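PDB 2CYC: tyrosyl-tRNA synthetase from Pyrococcus horikoshii, which binds L-tyrosine and, as a homodimeric class I aminoacyl-tRNA synthetase, is expected to activate it with ATP and transfer it to tRNA(Tyr). Local coordinates for residues 224-229 with 291-296; 21-25 with 216-220; 40-46 with 97-102; 58-63 with 110-116. The contacts are given in a common frame with arbitrary orientation. Numbering follows the deposited sequence.

Followed from the N terminus, the chain first gives helix 21-30, which packs on strand 214-223, so contact 2 closes a loop of some 190 residues, and contacts 3 and 4 nest inside it. Those two cross: the loop after strand 36-40 meets helix 87-108 in contact 3, while the end of helix 48-63 meets the turn after that same helix in contact 4, so two successive crossovers of the nucleotide-binding fold are locked together. Contact 1 opens only after contact 2 has closed. It closes a loop of about 60 residues, holding the KMSKS region, and joins the loop after strand 214-223 to helix 288-297.

Contact 1 (224-229 with 291-296); sequences HLLLGL and DWVEYI
Asp291, on helix 288-297, gathers two donors from the extended 224-228 part, which turns at Leu229. His224 NE2 donates to Asp291 OD2 at 2.7 Å, with a weak second bond to Asp291 OD1 at 3.4 Å, and Leu227 N reaches that OD1 at 3.0 Å. The next residue, Trp292, donates through NE1 to Leu227 O at 2.8 Å, so both the N-H and the C=O of Leu227 are bound by side chains of the helix. Residues 224-227 keep phi between -58° and -95° and psi between 113° and 153°, with Leu226 CA and Trp292 CA 6.7 Å apart; the helix has a wider pi-type turn at 293-296. His224 and Asp291 take chi1 t; Trp292 and Tyr295 take m. The His224 and Tyr295 rings form an offset stack, centroids 3.7 Å apart, planes at 9°. Leu229 CD2 sits over the six-membered ring of Trp292, 3.7 Å from its centroid, a CH-pi contact. Leu226 (chi1 m, chi2 t) packs against Trp292, Tyr295 and Ile296, its CD2 3.8 Å from Tyr295 CB and its CD1 3.8 Å from Ile296 CD1. Met53 of helix 48-63 extends this apolar layer, and Met252 of the KMSKS region bonds to Leu226 through the backbone and touches Trp292. The principle illustrated is that helix side chains, here a carboxylate and an indole, can bind the N and O of one residue in an irregular segment.

Contact 2 (21-25 with 216-220); sequences VENLR and LKPVA
Val219, Asn23 and Leu24 carry most of this junction, in which the first turn of helix 21-30 rests on a strand of the central sheet. Lys217 and Pro218 interrupt strand 214-223, which resumes at Val219 (phi/psi -94°/130°, chi1 t), whose CA-to-CB bond points toward the helix. The closest CA pair is Leu24 with Val219, 6.0 Å apart. At that spacing Val219 CG2 lies 3.6 Å from Leu24 CA and 4.1 Å from Leu24 CB, so the methyl presses on the helix backbone itself. Leu24 (chi1 t, chi2 p) leaves sideways, and helix 3-11 covers it through Val10 and Leu11. Asn23, also chi1 t, faces the break in the strand at Lys217 and Pro218; as modelled, Asn23 OD1 is 2.8 Å from Lys217 O. The helix is regular here, Arg25 N bonding to Val21 O at 2.9 Å, and Thr20 OG1 is hydrogen-bonded to Asn23 N at its start. Beyond, Val219 bonds through its backbone to Thr182 and Ala184, and Ala220 to Leu19. Strand 15-19 pairs antiparallel with 214-223 and runs straight into helix 21-30, which folds back over the face of 214-223. Chemically, a small branched side chain suits so close an approach of helix to sheet, while the amide faces the Lys217 carbonyl inside the contact, next to the apolar touch of Leu24 and Val219.

Contact 3 (40-46 with 97-102); sequences FEISGYI and YFKVGM. With TYR (tyrosine), chain C.
The Phe98 ring is sandwiched between two isoleucine methyls: Ile42 CD1 lies 4.2 Å from the ring centroid over one face, Ile46 CD1 4.1 Å from it over the opposite face. After strand residue Phe40 the segment bends round the ring, at Ser43 (-171°/27°) and at Gly44, whose angles (160°/-177°) call for glycine. CA atoms pair as Ile42 with Phe98 (7.3 Å) and Ile46 with Gly101 (7.0 Å); a CB on Gly101 would clash with Ile46 CD1. Phe98 has chi1 t and Ile46 chi1 m. Phe40 CB meets Phe98 CZ at 3.5 Å, and Met102 SD stands 4.6 Å from the Phe40 ring centroid, a Met-aromatic contact. Ile46 N donates to Tyr97 OH, 3.0 Å; that hydroxyl also bonds His264. Glu41, in the tyrosine pocket with its N 3.9 Å from CB of bound tyrosine, bonds Asn80 and the tyrosine-binding Tyr168. The loop thus runs from this pocket to the place where class I synthetases usually carry the HIGH signature.

Contact 4 (58-63 with 110-116); sequences IADFQK and GGDPKKV
Two successive beta-alpha-beta crossovers of the Rossmann-type fold meet here: helix 48-63 links strand 36-40 to 69-72, and the 110-116 turn leads from helix 87-108 into strand 117-120. The turn opens with a Schellman motif. Gly110, at phi/psi 87°/9°, is its C-prime residue, ending the helix with Gly111 N bonded to Ile106 O and Gly110 N to Glu107 O. Helix 48-63 comes remarkably close to the turn, Ala59 CA lying 3.9 Å from Gly111 CA and Ala59 CB 3.5 Å from Gly111 N; a CB on Gly111 would be tight against Ala59. Gln62 (chi1 m, chi2 t) extends along the turn and reads one residue twice, as a peptide would: Asp112 N donates to Gln62 OE1 at 2.8 Å, and Gln62 NE2 donates to Asp112 O at 2.9 Å, both nearly linear. The chain is thereby fixed just before a short 3-10 turn at Pro113 and Lys114. Asp112 (chi1 t) prepares that turn as an Asx turn, its OD1 accepting from Lys114 N at 3.0 Å and forming a salt bridge with Lys114 NZ at 2.7 Å. Inward, Ile58 CG2 packs on Val116 CG2 at 3.8 Å, beside Ile106 and Val70. At the solvent side a water donates to Gly110 O at 2.8 Å and accepts a weak bond from Lys63 NZ at 3.3 Å.

Contact 1 (224-229 with 291-296)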
loop_
_atom_site.group_PDB
_atom_site.type_symbol
_atom_site.label_atom_id
_atom_site.label_comp_id
_atom_site.label_asym_id
_atom_site.label_seq_id
_atom_site.Cartn_x
_atom_site.Cartn_y
_atom_site.Cartn_z
ATOM N N HIS A 224 21.095 20.429 -5.276
ATOM C CA HIS A 224 20.884 20.864 -6.647
ATOM C C HIS A 224 20.953 19.698 -7.639
ATOM O O HIS A 224 21.766 18.779 -7.485
ATOM C CB HIS A 224 21.950 21.915 -6.988
ATOM C CG HIS A 224 21.921 22.382 -8.410
ATOM N ND1 HIS A 224 20.980 23.271 -8.884
ATOM C CD2 HIS A 224 22.734 22.099 -9.455
ATOM C CE1 HIS A 224 21.217 23.519 -10.160
ATOM N NE2 HIS A 224 22.277 22.821 -10.531
ATOM N N LEU A 225 20.088 19.732 -8.648
ATOM C CA LEU A 225 20.091 18.695 -9.674
ATOM C C LEU A 225 20.930 19.170 -10.864
ATOM O O LEU A 225 20.563 20.124 -11.543
ATOM C CB LEU A 225 18.663 18.401 -10.134
ATOM C CG LEU A 225 17.649 17.945 -9.079
ATOM C CD1 LEU A 225 16.284 17.761 -9.750
ATOM C CD2 LEU A 225 18.115 16.636 -8.436
ATOM N N LEU A 226 22.066 18.528 -11.114
ATOM C CA LEU A 226 22.894 18.929 -12.249
ATOM C C LEU A 226 22.150 18.651 -13.561
ATOM O O LEU A 226 21.512 17.610 -13.720
ATOM C CB LEU A 226 24.229 18.169 -12.251
ATOM C CG LEU A 226 25.235 18.440 -11.125
ATOM C CD1 LEU A 226 26.449 17.530 -11.318
ATOM C CD2 LEU A 226 25.666 19.903 -11.143
ATOM N N LEU A 227 22.241 19.589 -14.495
ATOM C CA LEU A 227 21.601 19.452 -15.800
ATOM C C LEU A 227 22.364 18.508 -16.711
ATOM O O LEU A 227 23.578 18.339 -16.570
ATOM C CB LEU A 227 21.527 20.811 -16.497
ATOM C CG LEU A 227 20.618 21.865 -15.875
ATOM C CD1 LEU A 227 20.810 23.192 -16.596
ATOM C CD2 LEU A 227 19.161 21.392 -15.947
ATOM N N GLY A 228 21.645 17.880 -17.637
ATOM C CA GLY A 228 22.294 17.021 -18.606
ATOM C C GLY A 228 22.998 17.984 -19.561
ATOM O O GLY A 228 22.685 19.170 -19.569
ATOM N N LEU A 229 23.930 17.494 -20.372
ATOM C CA LEU A 229 24.672 18.362 -21.285
ATOM C C LEU A 229 23.988 18.659 -22.620
ATOM O O LEU A 229 24.474 19.485 -23.388
ATOM C CB LEU A 229 26.051 17.756 -21.549
ATOM C CG LEU A 229 26.914 17.559 -20.297
ATOM C CD1 LEU A 229 28.175 16.777 -20.638
ATOM C CD2 LEU A 229 27.257 18.916 -19.700
ATOM N N ASP A 291 26.651 25.259 -15.196
ATOM C CA ASP A 291 25.945 24.601 -14.097
ATOM C C ASP A 291 26.931 23.665 -13.379
ATOM O O ASP A 291 27.022 23.659 -12.152
ATOM C CB ASP A 291 24.759 23.808 -14.664
ATOM C CG ASP A 291 23.861 23.217 -13.577
ATOM O OD1 ASP A 291 23.692 21.980 -13.545
ATOM O OD2 ASP A 291 23.313 23.985 -12.761
ATOM N N TRP A 292 27.682 22.893 -14.160
ATOM C CA TRP A 292 28.667 21.963 -13.619
ATOM C C TRP A 292 29.850 22.715 -13.002
ATOM O O TRP A 292 30.407 22.295 -11.975
ATOM C CB TRP A 292 29.159 21.019 -14.725
ATOM C CG TRP A 292 28.139 19.989 -15.157
ATOM C CD1 TRP A 292 26.777 20.090 -15.056
ATOM C CD2 TRP A 292 28.397 18.728 -15.805
ATOM N NE1 TRP A 292 26.176 18.977 -15.599
ATOM C CE2 TRP A 292 27.142 18.126 -16.065
ATOM C CE3 TRP A 292 29.565 18.051 -16.192
ATOM C CZ2 TRP A 292 27.020 16.872 -16.694
ATOM C CZ3 TRP A 292 29.444 16.800 -16.822
ATOM C CH2 TRP A 292 28.177 16.227 -17.064
ATOM N N VAL A 293 30.240 23.824 -13.626
ATOM C CA VAL A 293 31.349 24.624 -13.110
ATOM C C VAL A 293 30.972 25.178 -11.731
ATOM O O VAL A 293 31.759 25.140 -10.795
ATOM C CB VAL A 293 31.681 25.831 -14.046
ATOM C CG1 VAL A 293 32.620 26.800 -13.339
ATOM C CG2 VAL A 293 32.323 25.341 -15.339
ATOM N N GLU A 294 29.754 25.685 -11.607
ATOM C CA GLU A 294 29.328 26.248 -10.341
ATOM C C GLU A 294 29.210 25.234 -9.209
ATOM O O GLU A 294 29.718 25.468 -8.120
ATOM C CB GLU A 294 27.983 26.961 -10.485
ATOM C CG GLU A 294 27.550 27.620 -9.169
ATOM C CD GLU A 294 26.265 28.402 -9.288
ATOM O OE1 GLU A 294 25.912 29.102 -8.319
ATOM O OE2 GLU A 294 25.599 28.313 -10.343
ATOM N N TYR A 295 28.545 24.110 -9.469
ATOM C CA TYR A 295 28.326 23.102 -8.434
ATOM C C TYR A 295 29.399 22.041 -8.204
ATOM O O TYR A 295 29.424 21.415 -7.150
ATOM C CB TYR A 295 26.971 22.445 -8.671
ATOM C CG TYR A 295 25.848 23.407 -8.387
ATOM C CD1 TYR A 295 25.375 23.588 -7.087
ATOM C CD2 TYR A 295 25.297 24.192 -9.409
ATOM C CE1 TYR A 295 24.379 24.529 -6.807
ATOM C CE2 TYR A 295 24.305 25.137 -9.141
ATOM C CZ TYR A 295 23.851 25.299 -7.839
ATOM O OH TYR A 295 22.872 26.231 -7.567
ATOM N N ILE A 296 30.279 21.833 -9.175
ATOM C CA ILE A 296 31.342 20.854 -8.999
ATOM C C ILE A 296 32.663 21.575 -8.736
ATOM O O ILE A 296 33.202 21.527 -7.624
ATOM C CB ILE A 296 31.487 19.927 -10.245
ATOM C CG1 ILE A 296 30.185 19.138 -10.465
ATOM C CG2 ILE A 296 32.649 18.955 -10.045
ATOM C CD1 ILE A 296 30.237 18.130 -11.616
#

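Contact 2 (21-25 with 216-220)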
loop_
_atom_site.group_PDB
_atom_site.type_symbol
_atom_site.label_atom_id
_atom_site.label_comp_id
_atom_site.label_asym_id
_atom_site.label_seq_id
_atom_site.Cartn_x
_atom_site.Cartn_y
_atom_site.Cartn_z
ATOM N N VAL A 21 15.801 25.529 8.330
ATOM C CA VAL A 21 17.007 25.884 9.066
ATOM C C VAL A 21 16.701 26.000 10.555
ATOM O O VAL A 21 17.508 25.607 11.404
ATOM C CB VAL A 21 17.603 27.209 8.554
ATOM C CG1 VAL A 21 18.790 27.618 9.420
ATOM C CG2 VAL A 21 18.056 27.032 7.109
ATOM N N GLU A 22 15.524 26.524 10.872
ATOM C CA GLU A 22 15.122 26.663 12.260
ATOM C C GLU A 22 15.024 25.299 12.956
ATOM O O GLU A 22 15.488 25.140 14.083
ATOM C CB GLU A 22 13.777 27.382 12.351
ATOM C CG GLU A 22 13.171 27.342 13.745
ATOM C CD GLU A 22 11.803 28.009 13.819
ATOM O OE1 GLU A 22 11.134 27.860 14.861
ATOM O OE2 GLU A 22 11.397 28.679 12.842
ATOM N N ASN A 23 14.421 24.313 12.292
ATOM C CA ASN A 23 14.291 22.999 12.917
ATOM C C ASN A 23 15.661 22.325 13.020
ATOM O O ASN A 23 15.950 21.620 13.991
ATOM C CB ASN A 23 13.322 22.106 12.133
ATOM C CG ASN A 23 13.005 20.810 12.875
ATOM O OD1 ASN A 23 12.876 19.743 12.269
ATOM N ND2 ASN A 23 12.872 20.903 14.194
ATOM N N LEU A 24 16.509 22.560 12.022
ATOM C CA LEU A 24 17.853 21.993 12.011
ATOM C C LEU A 24 18.627 22.492 13.225
ATOM O O LEU A 24 19.273 21.716 13.934
ATOM C CB LEU A 24 18.588 22.403 10.726
ATOM C CG LEU A 24 20.080 22.055 10.634
ATOM C CD1 LEU A 24 20.269 20.537 10.529
ATOM C CD2 LEU A 24 20.683 22.760 9.421
ATOM N N ARG A 25 18.571 23.802 13.449
ATOM C CA ARG A 25 19.262 24.420 14.571
ATOM C C ARG A 25 18.706 23.853 15.874
ATOM O O ARG A 25 19.448 23.555 16.804
ATOM C CB ARG A 25 19.077 25.939 14.519
ATOM C CG ARG A 25 19.638 26.691 15.725
ATOM C CD ARG A 25 19.525 28.184 15.487
ATOM N NE ARG A 25 19.757 28.973 16.687
ATOM C CZ ARG A 25 19.671 30.299 16.716
ATOM N NH1 ARG A 25 19.891 30.952 17.844
ATOM N NH2 ARG A 25 19.363 30.969 15.610
ATOM N N LEU A 216 9.655 14.592 17.062
ATOM C CA LEU A 216 10.369 15.498 16.182
ATOM C C LEU A 216 9.966 15.379 14.724
ATOM O O LEU A 216 9.375 14.391 14.304
ATOM C CB LEU A 216 11.872 15.241 16.276
ATOM C CG LEU A 216 12.541 15.260 17.646
ATOM C CD1 LEU A 216 14.024 14.933 17.460
ATOM C CD2 LEU A 216 12.350 16.627 18.313
ATOM N N LYS A 217 10.306 16.414 13.965
ATOM C CA LYS A 217 10.063 16.450 12.537
ATOM C C LYS A 217 11.446 16.327 11.913
ATOM O O LYS A 217 12.380 17.016 12.318
ATOM C CB LYS A 217 9.434 17.781 12.114
ATOM C CG LYS A 217 8.003 17.954 12.596
ATOM C CD LYS A 217 7.409 19.281 12.161
ATOM C CE LYS A 217 5.995 19.434 12.722
ATOM N NZ LYS A 217 5.311 20.682 12.281
ATOM N N PRO A 218 11.608 15.427 10.943
ATOM C CA PRO A 218 12.939 15.329 10.351
ATOM C C PRO A 218 13.216 16.587 9.537
ATOM O O PRO A 218 12.286 17.266 9.096
ATOM C CB PRO A 218 12.830 14.095 9.457
ATOM C CG PRO A 218 11.374 14.128 9.031
ATOM C CD PRO A 218 10.679 14.458 10.337
ATOM N N VAL A 219 14.495 16.889 9.357
ATOM C CA VAL A 219 14.935 18.028 8.569
ATOM C C VAL A 219 15.205 17.500 7.158
ATOM O O VAL A 219 15.894 16.494 6.990
ATOM C CB VAL A 219 16.248 18.619 9.139
ATOM C CG1 VAL A 219 16.825 19.644 8.179
ATOM C CG2 VAL A 219 15.984 19.261 10.496
ATOM N N ALA A 220 14.654 18.170 6.154
ATOM C CA ALA A 220 14.860 17.774 4.764
ATOM C C ALA A 220 15.971 18.633 4.166
ATOM O O ALA A 220 15.958 19.858 4.310
ATOM C CB ALA A 220 13.567 17.964 3.964
#

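Contact 3 (40-46 with 97-102)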
loop_
_atom_site.group_PDB
_atom_site.type_symbol
_atom_site.label_atom_id
_atom_site.label_comp_id
_atom_site.label_asym_id
_atom_site.label_seq_id
_atom_site.Cartn_x
_atom_site.Cartn_y
_atom_site.Cartn_z
ATOM N N PHE A 40 18.456 5.582 -3.174
ATOM C CA PHE A 40 18.640 5.607 -4.613
ATOM C C PHE A 40 17.985 4.401 -5.241
ATOM O O PHE A 40 18.036 3.292 -4.704
ATOM C CB PHE A 40 20.119 5.538 -5.000
ATOM C CG PHE A 40 20.968 6.598 -4.391
ATOM C CD1 PHE A 40 21.570 6.399 -3.150
ATOM C CD2 PHE A 40 21.197 7.790 -5.069
ATOM C CE1 PHE A 40 22.392 7.369 -2.601
ATOM C CE2 PHE A 40 22.021 8.767 -4.524
ATOM C CZ PHE A 40 22.618 8.553 -3.288
ATOM N N GLU A 41 17.377 4.618 -6.390
ATOM C CA GLU A 41 16.814 3.507 -7.123
ATOM C C GLU A 41 18.041 2.851 -7.766
ATOM O O GLU A 41 19.081 3.493 -7.926
ATOM C CB GLU A 41 15.863 4.007 -8.201
ATOM C CG GLU A 41 14.456 4.328 -7.683
ATOM C CD GLU A 41 13.427 4.370 -8.806
ATOM O OE1 GLU A 41 13.783 4.002 -9.945
ATOM O OE2 GLU A 41 12.269 4.765 -8.553
ATOM N N ILE A 42 17.920 1.581 -8.123
ATOM C CA ILE A 42 19.015 0.846 -8.751
ATOM C C ILE A 42 18.578 0.597 -10.203
ATOM O O ILE A 42 17.632 -0.154 -10.452
ATOM C CB ILE A 42 19.234 -0.498 -8.016
ATOM C CG1 ILE A 42 19.338 -0.252 -6.496
ATOM C CG2 ILE A 42 20.485 -1.189 -8.539
ATOM C CD1 ILE A 42 20.524 0.652 -6.053
ATOM N N SER A 43 19.247 1.224 -11.164
ATOM C CA SER A 43 18.829 1.043 -12.557
ATOM C C SER A 43 19.742 1.591 -13.638
ATOM O O SER A 43 19.259 1.927 -14.721
ATOM C CB SER A 43 17.465 1.683 -12.765
ATOM O OG SER A 43 17.551 3.087 -12.564
ATOM N N GLY A 44 21.036 1.700 -13.368
ATOM C CA GLY A 44 21.936 2.214 -14.384
ATOM C C GLY A 44 23.248 2.732 -13.831
ATOM O O GLY A 44 23.506 2.646 -12.624
ATOM N N TYR A 45 24.078 3.269 -14.720
ATOM C CA TYR A 45 25.371 3.811 -14.335
ATOM C C TYR A 45 25.193 5.071 -13.509
ATOM O O TYR A 45 24.248 5.832 -13.708
ATOM C CB TYR A 45 26.218 4.107 -15.578
ATOM C CG TYR A 45 26.580 2.860 -16.359
ATOM C CD1 TYR A 45 25.987 2.587 -17.592
ATOM C CD2 TYR A 45 27.503 1.945 -15.853
ATOM C CE1 TYR A 45 26.304 1.429 -18.303
ATOM C CE2 TYR A 45 27.831 0.782 -16.555
ATOM C CZ TYR A 45 27.227 0.531 -17.779
ATOM O OH TYR A 45 27.540 -0.616 -18.474
ATOM N N ILE A 46 26.105 5.278 -12.569
ATOM C CA ILE A 46 26.050 6.438 -11.697
ATOM C C ILE A 46 26.595 7.679 -12.407
ATOM O O ILE A 46 27.797 7.764 -12.674
ATOM C CB ILE A 46 26.875 6.187 -10.414
ATOM C CG1 ILE A 46 26.239 5.049 -9.605
ATOM C CG2 ILE A 46 26.975 7.476 -9.589
ATOM C CD1 ILE A 46 27.152 4.498 -8.510
ATOM N N TYR A 97 27.689 -3.297 -7.834
ATOM C CA TYR A 97 28.104 -2.123 -8.597
ATOM C C TYR A 97 27.804 -0.797 -7.921
ATOM O O TYR A 97 28.705 0.001 -7.667
ATOM C CB TYR A 97 27.441 -2.101 -9.975
ATOM C CG TYR A 97 27.581 -0.756 -10.659
ATOM C CD1 TYR A 97 28.810 -0.342 -11.184
ATOM C CD2 TYR A 97 26.504 0.132 -10.721
ATOM C CE1 TYR A 97 28.964 0.918 -11.751
ATOM C CE2 TYR A 97 26.647 1.401 -11.284
ATOM C CZ TYR A 97 27.881 1.787 -11.798
ATOM O OH TYR A 97 28.032 3.033 -12.361
ATOM N N PHE A 98 26.528 -0.563 -7.640
ATOM C CA PHE A 98 26.107 0.703 -7.061
ATOM C C PHE A 98 26.769 1.069 -5.745
ATOM O O PHE A 98 27.243 2.191 -5.580
ATOM C CB PHE A 98 24.581 0.737 -6.910
ATOM C CG PHE A 98 24.038 2.124 -6.772
ATOM C CD1 PHE A 98 24.043 2.772 -5.538
ATOM C CD2 PHE A 98 23.588 2.817 -7.893
ATOM C CE1 PHE A 98 23.607 4.094 -5.422
ATOM C CE2 PHE A 98 23.150 4.144 -7.786
ATOM C CZ PHE A 98 23.162 4.779 -6.545
ATOM N N LYS A 99 26.796 0.126 -4.810
ATOM C CA LYS A 99 27.402 0.360 -3.512
ATOM C C LYS A 99 28.827 0.871 -3.646
ATOM O O LYS A 99 29.159 1.927 -3.106
ATOM C CB LYS A 99 27.400 -0.923 -2.682
ATOM C CG LYS A 99 28.141 -0.805 -1.342
ATOM C CD LYS A 99 27.935 -2.056 -0.506
ATOM C CE LYS A 99 28.530 -1.914 0.883
ATOM N NZ LYS A 99 30.003 -1.769 0.809
ATOM N N VAL A 100 29.660 0.136 -4.384
ATOM C CA VAL A 100 31.053 0.533 -4.547
ATOM C C VAL A 100 31.199 1.805 -5.386
ATOM O O VAL A 100 32.113 2.597 -5.164
ATOM C CB VAL A 100 31.911 -0.620 -5.156
ATOM C CG1 VAL A 100 31.519 -0.885 -6.595
ATOM C CG2 VAL A 100 33.403 -0.266 -5.053
ATOM N N GLY A 101 30.298 2.006 -6.342
ATOM C CA GLY A 101 30.358 3.213 -7.148
ATOM C C GLY A 101 30.136 4.426 -6.253
ATOM O O GLY A 101 30.796 5.450 -6.404
ATOM N N MET A 102 29.204 4.310 -5.310
ATOM C CA MET A 102 28.917 5.404 -4.381
ATOM C C MET A 102 30.062 5.608 -3.400
ATOM O O MET A 102 30.412 6.744 -3.075
ATOM C CB MET A 102 27.626 5.126 -3.603
ATOM C CG MET A 102 26.368 5.418 -4.390
ATOM S SD MET A 102 26.251 7.171 -4.834
ATOM C CE MET A 102 26.477 7.066 -6.488
HETATM N N TYR C . 12.657 7.990 -5.028
HETATM C CA TYR C . 14.150 8.028 -5.040
HETATM C C TYR C . 14.667 8.243 -6.461
HETATM O O TYR C . 13.849 8.182 -7.404
HETATM C CB TYR C . 14.717 6.718 -4.470
HETATM C CG TYR C . 14.378 6.497 -3.008
HETATM C CD1 TYR C . 14.805 7.393 -2.028
HETATM C CD2 TYR C . 13.629 5.389 -2.603
HETATM C CE1 TYR C . 14.488 7.192 -0.673
HETATM C CE2 TYR C . 13.317 5.175 -1.261
HETATM C CZ TYR C . 13.743 6.078 -0.302
HETATM O OH TYR C . 13.416 5.865 1.026
HETATM O OXT TYR C . 15.885 8.463 -6.616
#

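Contact 4 (58-63 with 110-116)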
loop_
_atom_site.group_PDB
_atom_site.type_symbol
_atom_site.label_atom_id
_atom_site.label_comp_id
_atom_site.label_asym_id
_atom_site.label_seq_id
_atom_site.Cartn_x
_atom_site.Cartn_y
_atom_site.Cartn_z
ATOM N N ILE A 58 27.231 14.095 1.639
ATOM C CA ILE A 58 27.543 13.075 2.618
ATOM C C ILE A 58 28.836 13.488 3.332
ATOM O O ILE A 58 28.931 13.398 4.564
ATOM C CB ILE A 58 27.675 11.696 1.941
ATOM C CG1 ILE A 58 26.266 11.143 1.647
ATOM C CG2 ILE A 58 28.443 10.746 2.833
ATOM C CD1 ILE A 58 26.255 9.940 0.691
ATOM N N ALA A 59 29.811 13.977 2.567
ATOM C CA ALA A 59 31.076 14.424 3.147
ATOM C C ALA A 59 30.826 15.577 4.115
ATOM O O ALA A 59 31.376 15.596 5.220
ATOM C CB ALA A 59 32.053 14.869 2.041
ATOM N N ASP A 60 30.006 16.542 3.700
ATOM C CA ASP A 60 29.696 17.683 4.561
ATOM C C ASP A 60 29.020 17.238 5.850
ATOM O O ASP A 60 29.367 17.710 6.942
ATOM C CB ASP A 60 28.763 18.683 3.864
ATOM C CG ASP A 60 29.397 19.344 2.658
ATOM O OD1 ASP A 60 30.643 19.431 2.598
ATOM O OD2 ASP A 60 28.642 19.798 1.776
ATOM N N PHE A 61 28.046 16.339 5.717
ATOM C CA PHE A 61 27.304 15.867 6.876
ATOM C C PHE A 61 28.217 15.180 7.893
ATOM O O PHE A 61 28.102 15.426 9.097
ATOM C CB PHE A 61 26.152 14.926 6.453
ATOM C CG PHE A 61 25.104 15.586 5.566
ATOM C CD1 PHE A 61 24.776 16.936 5.727
ATOM C CD2 PHE A 61 24.433 14.850 4.590
ATOM C CE1 PHE A 61 23.791 17.544 4.930
ATOM C CE2 PHE A 61 23.443 15.446 3.780
ATOM C CZ PHE A 61 23.122 16.800 3.952
ATOM N N GLN A 62 29.122 14.330 7.414
ATOM C CA GLN A 62 30.044 13.627 8.299
ATOM C C GLN A 62 30.827 14.655 9.128
ATOM O O GLN A 62 30.953 14.508 10.346
ATOM C CB GLN A 62 31.033 12.758 7.495
ATOM C CG GLN A 62 30.419 11.583 6.720
ATOM C CD GLN A 62 31.487 10.682 6.082
ATOM O OE1 GLN A 62 32.416 11.161 5.428
ATOM N NE2 GLN A 62 31.350 9.376 6.271
ATOM N N LYS A 63 31.335 15.701 8.472
ATOM C CA LYS A 63 32.110 16.727 9.181
ATOM C C LYS A 63 31.301 17.479 10.225
ATOM O O LYS A 63 31.858 18.038 11.174
ATOM C CB LYS A 63 32.712 17.735 8.196
ATOM C CG LYS A 63 33.852 17.175 7.372
ATOM C CD LYS A 63 34.479 18.241 6.481
ATOM C CE LYS A 63 35.558 17.646 5.570
ATOM N NZ LYS A 63 35.015 16.620 4.627
ATOM N N GLY A 110 35.729 13.936 -0.961
ATOM C CA GLY A 110 36.266 14.189 0.366
ATOM C C GLY A 110 35.607 13.542 1.567
ATOM O O GLY A 110 35.926 13.884 2.706
ATOM N N GLY A 111 34.678 12.625 1.337
ATOM C CA GLY A 111 34.035 11.969 2.460
ATOM C C GLY A 111 34.769 10.677 2.780
ATOM O O GLY A 111 35.639 10.258 2.026
ATOM N N ASP A 112 34.424 10.055 3.899
ATOM C CA ASP A 112 35.042 8.797 4.312
ATOM C C ASP A 112 34.003 7.692 4.144
ATOM O O ASP A 112 33.118 7.528 4.983
ATOM C CB ASP A 112 35.478 8.873 5.780
ATOM C CG ASP A 112 36.144 7.589 6.264
ATOM O OD1 ASP A 112 36.143 6.577 5.521
ATOM O OD2 ASP A 112 36.662 7.595 7.400
ATOM N N PRO A 113 34.108 6.916 3.058
ATOM C CA PRO A 113 33.196 5.814 2.731
ATOM C C PRO A 113 33.070 4.781 3.846
ATOM O O PRO A 113 32.001 4.199 4.047
ATOM C CB PRO A 113 33.826 5.202 1.479
ATOM C CG PRO A 113 34.626 6.323 0.898
ATOM C CD PRO A 113 35.234 6.955 2.110
ATOM N N LYS A 114 34.170 4.555 4.561
ATOM C CA LYS A 114 34.196 3.575 5.642
ATOM C C LYS A 114 33.281 3.962 6.797
ATOM O O LYS A 114 32.911 3.126 7.619
ATOM C CB LYS A 114 35.631 3.401 6.153
ATOM C CG LYS A 114 36.602 2.909 5.084
ATOM C CD LYS A 114 38.056 2.980 5.555
ATOM C CE LYS A 114 38.494 4.418 5.852
ATOM N NZ LYS A 114 38.425 5.325 4.660
ATOM N N LYS A 115 32.913 5.234 6.863
ATOM C CA LYS A 115 32.052 5.673 7.942
ATOM C C LYS A 115 30.630 5.909 7.458
ATOM O O LYS A 115 29.820 6.507 8.154
ATOM C CB LYS A 115 32.626 6.932 8.590
ATOM C CG LYS A 115 33.973 6.698 9.278
ATOM C CD LYS A 115 34.472 7.974 9.940
ATOM C CE LYS A 115 35.850 7.786 10.561
ATOM N NZ LYS A 115 35.855 6.683 11.558
ATOM N N VAL A 116 30.335 5.429 6.257
ATOM C CA VAL A 116 29.000 5.561 5.694
ATOM C C VAL A 116 28.289 4.210 5.811
ATOM O O VAL A 116 28.840 3.180 5.442
ATOM C CB VAL A 116 29.056 5.974 4.196
ATOM C CG1 VAL A 116 27.658 5.961 3.603
ATOM C CG2 VAL A 116 29.676 7.366 4.047
HETATM O O HOH W 1 37.924 15.700 3.266
#